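Local atomic coordinates of glycosyltransferase-stabilizing protein Gtf2 (Streptococcus gordonii, PDB entry 5E9T), a protein that binds the serine-rich repeat adhesin GspB and, in a complex with GtfA, enables attachment of the first GlcNAc sugars to it. Residues G214-W220 / R242-I248. Sequence-based numbering, arbitrary orientation.
Sequences GQDILFW and RTQTIVI
D216 and R242 form a side-on, two-pronged salt bridge: R242 NE donates to D216 OD2 at 2.6 Å, nearly straight at 171°, and R242 NH2 to D216 OD1, also at 2.6 Å. The planes of carboxylate and guanidinium lie 23° apart, nearly coplanar; the bend of the R242 chain at chi3 helps turn its NE/NH2 edge to D216. In this buried place each charge suits the other, and further partners share the load: S206 OG bonds OD2, the backbone N of I194 bonds OD1, and NH2 also reaches the carbonyl of L191. The backbone joins the same pair, D216 N bonding R242 O at 2.8 Å. Beyond it run two parallel neighbours of the central sheet in a Rossmann-like, GT-B-type domain, linked as a beta-alpha-beta unit through helix 230-237. L218 is bonded through both its N, to T245 O (3.1 Å), and its O, to V247 N (2.9 Å); W220 N donates to V247 O (2.8 Å), pairing both polar backbone atoms of V247 too. Beta-branched I217, T245 and V247 suit an extended strand: I217 CG2 meets V247 CG2 at 3.6 Å. V247 CG1, anti to its own N (chi1 164°), touches apolar F219 at CD2. On the other face, I246 packs against helix 230-237.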
loop_
_atom_site.group_PDB
_atom_site.type_symbol
_atom_site.label_atom_id
_atom_site.label_comp_id
_atom_site.label_asym_id
_atom_site.label_seq_id
_atom_site.Cartn_x
_atom_site.Cartn_y
_atom_site.Cartn_z
ATOM N N GLY B 214 -16.815 -56.484 -11.332
ATOM C CA GLY B 214 -16.974 -55.800 -12.597
ATOM C C GLY B 214 -15.598 -55.579 -13.171
ATOM O O GLY B 214 -14.588 -55.711 -12.480
ATOM N N GLN B 215 -15.545 -55.239 -14.451
ATOM C CA GLN B 215 -14.236 -54.929 -15.004
ATOM C C GLN B 215 -14.266 -53.640 -15.802
ATOM O O GLN B 215 -15.231 -53.338 -16.512
ATOM C CB GLN B 215 -13.644 -56.067 -15.850
ATOM C CG GLN B 215 -14.259 -56.292 -17.198
ATOM C CD GLN B 215 -15.208 -57.463 -17.183
ATOM O OE1 GLN B 215 -15.987 -57.629 -16.245
ATOM N NE2 GLN B 215 -15.128 -58.302 -18.206
ATOM N N ASP B 216 -13.178 -52.898 -15.668
ATOM C CA ASP B 216 -13.075 -51.519 -16.089
ATOM C C ASP B 216 -11.933 -51.388 -17.086
ATOM O O ASP B 216 -11.013 -52.207 -17.117
ATOM C CB ASP B 216 -12.843 -50.616 -14.873
ATOM C CG ASP B 216 -13.752 -50.955 -13.710
ATOM O OD1 ASP B 216 -14.955 -51.176 -13.949
ATOM O OD2 ASP B 216 -13.263 -50.998 -12.561
ATOM N N ILE B 217 -12.003 -50.355 -17.914
ATOM C CA ILE B 217 -10.994 -50.113 -18.932
ATOM C C ILE B 217 -10.362 -48.756 -18.682
ATOM O O ILE B 217 -11.049 -47.789 -18.331
ATOM C CB ILE B 217 -11.579 -50.183 -20.355
ATOM C CG1 ILE B 217 -12.589 -51.307 -20.449
ATOM C CG2 ILE B 217 -10.476 -50.375 -21.385
ATOM C CD1 ILE B 217 -13.185 -51.377 -21.771
ATOM N N LEU B 218 -9.050 -48.690 -18.865
ATOM C CA LEU B 218 -8.308 -47.442 -18.794
ATOM C C LEU B 218 -7.854 -47.078 -20.198
ATOM O O LEU B 218 -7.126 -47.845 -20.837
ATOM C CB LEU B 218 -7.105 -47.554 -17.859
ATOM C CG LEU B 218 -5.996 -46.554 -18.159
ATOM C CD1 LEU B 218 -6.425 -45.107 -17.871
ATOM C CD2 LEU B 218 -4.747 -46.916 -17.378
ATOM N N PHE B 219 -8.278 -45.912 -20.668
ATOM C CA PHE B 219 -7.791 -45.377 -21.931
ATOM C C PHE B 219 -6.616 -44.476 -21.596
ATOM O O PHE B 219 -6.802 -43.379 -21.061
ATOM C CB PHE B 219 -8.878 -44.598 -22.662
ATOM C CG PHE B 219 -10.115 -45.391 -22.935
ATOM C CD1 PHE B 219 -10.942 -45.788 -21.900
ATOM C CD2 PHE B 219 -10.466 -45.719 -24.231
ATOM C CE1 PHE B 219 -12.074 -46.507 -22.145
ATOM C CE2 PHE B 219 -11.610 -46.438 -24.486
ATOM C CZ PHE B 219 -12.416 -46.834 -23.439
ATOM N N TRP B 220 -5.413 -44.922 -21.928
ATOM C CA TRP B 220 -4.208 -44.216 -21.524
ATOM C C TRP B 220 -3.827 -43.243 -22.630
ATOM O O TRP B 220 -3.461 -43.657 -23.735
ATOM C CB TRP B 220 -3.075 -45.188 -21.228
ATOM C CG TRP B 220 -1.804 -44.460 -21.076
ATOM C CD1 TRP B 220 -0.851 -44.287 -22.025
ATOM C CD2 TRP B 220 -1.354 -43.751 -19.915
ATOM N NE1 TRP B 220 0.167 -43.521 -21.532
ATOM C CE2 TRP B 220 -0.107 -43.188 -20.235
ATOM C CE3 TRP B 220 -1.878 -43.549 -18.635
ATOM C CZ2 TRP B 220 0.632 -42.437 -19.325
ATOM C CZ3 TRP B 220 -1.145 -42.798 -17.731
ATOM C CH2 TRP B 220 0.096 -42.251 -18.081
ATOM N N ARG B 242 -10.015 -54.631 -10.849
ATOM C CA ARG B 242 -11.185 -54.482 -11.707
ATOM C C ARG B 242 -10.797 -54.125 -13.134
ATOM O O ARG B 242 -11.477 -54.528 -14.080
ATOM C CB ARG B 242 -12.135 -53.431 -11.136
ATOM C CG ARG B 242 -12.949 -53.913 -9.952
ATOM C CD ARG B 242 -13.917 -52.835 -9.514
ATOM N NE ARG B 242 -14.599 -52.235 -10.657
ATOM C CZ ARG B 242 -15.920 -52.178 -10.791
ATOM N NH1 ARG B 242 -16.702 -52.673 -9.846
ATOM N NH2 ARG B 242 -16.457 -51.615 -11.865
ATOM N N THR B 243 -9.704 -53.402 -13.317
ATOM C CA THR B 243 -9.239 -53.011 -14.643
ATOM C C THR B 243 -8.082 -53.918 -15.040
ATOM O O THR B 243 -7.024 -53.899 -14.402
ATOM C CB THR B 243 -8.834 -51.539 -14.653
ATOM O OG1 THR B 243 -7.507 -51.390 -14.134
ATOM C CG2 THR B 243 -9.767 -50.784 -13.781
ATOM N N GLN B 244 -8.332 -54.799 -16.011
ATOM C CA GLN B 244 -7.299 -55.594 -16.669
ATOM C C GLN B 244 -6.952 -55.116 -18.081
ATOM O O GLN B 244 -6.208 -55.807 -18.788
ATOM C CB GLN B 244 -7.697 -57.070 -16.671
ATOM C CG GLN B 244 -7.502 -57.712 -15.302
ATOM C CD GLN B 244 -6.080 -58.198 -15.092
ATOM O OE1 GLN B 244 -5.462 -58.742 -16.003
ATOM N NE2 GLN B 244 -5.545 -57.975 -13.897
ATOM N N THR B 245 -7.501 -53.987 -18.531
ATOM C CA THR B 245 -7.423 -53.583 -19.932
ATOM C C THR B 245 -6.842 -52.182 -20.061
ATOM O O THR B 245 -7.321 -51.249 -19.409
ATOM C CB THR B 245 -8.812 -53.628 -20.569
ATOM O OG1 THR B 245 -9.488 -54.817 -20.144
ATOM C CG2 THR B 245 -8.704 -53.614 -22.083
ATOM N N ILE B 246 -5.822 -52.026 -20.906
ATOM C CA ILE B 246 -5.228 -50.715 -21.161
ATOM C C ILE B 246 -5.347 -50.417 -22.650
ATOM O O ILE B 246 -4.591 -50.950 -23.468
ATOM C CB ILE B 246 -3.771 -50.646 -20.696
ATOM C CG1 ILE B 246 -3.661 -51.222 -19.287
ATOM C CG2 ILE B 246 -3.281 -49.207 -20.698
ATOM C CD1 ILE B 246 -2.252 -51.373 -18.808
ATOM N N VAL B 247 -6.244 -49.506 -22.989
ATOM C CA VAL B 247 -6.458 -49.013 -24.346
ATOM C C VAL B 247 -5.486 -47.872 -24.582
ATOM O O VAL B 247 -5.322 -47.006 -23.727
ATOM C CB VAL B 247 -7.916 -48.548 -24.547
ATOM C CG1 VAL B 247 -8.031 -47.683 -25.795
ATOM C CG2 VAL B 247 -8.861 -49.756 -24.576
ATOM N N ILE B 248 -4.824 -47.867 -25.732
ATOM C CA ILE B 248 -3.876 -46.790 -26.033
ATOM C C ILE B 248 -4.133 -46.239 -27.434
ATOM O O ILE B 248 -3.544 -46.719 -28.420
ATOM C CB ILE B 248 -2.429 -47.271 -25.881
ATOM C CG1 ILE B 248 -2.209 -47.804 -24.462
ATOM C CG2 ILE B 248 -1.475 -46.122 -26.124
ATOM C CD1 ILE B 248 -0.802 -48.257 -24.168
#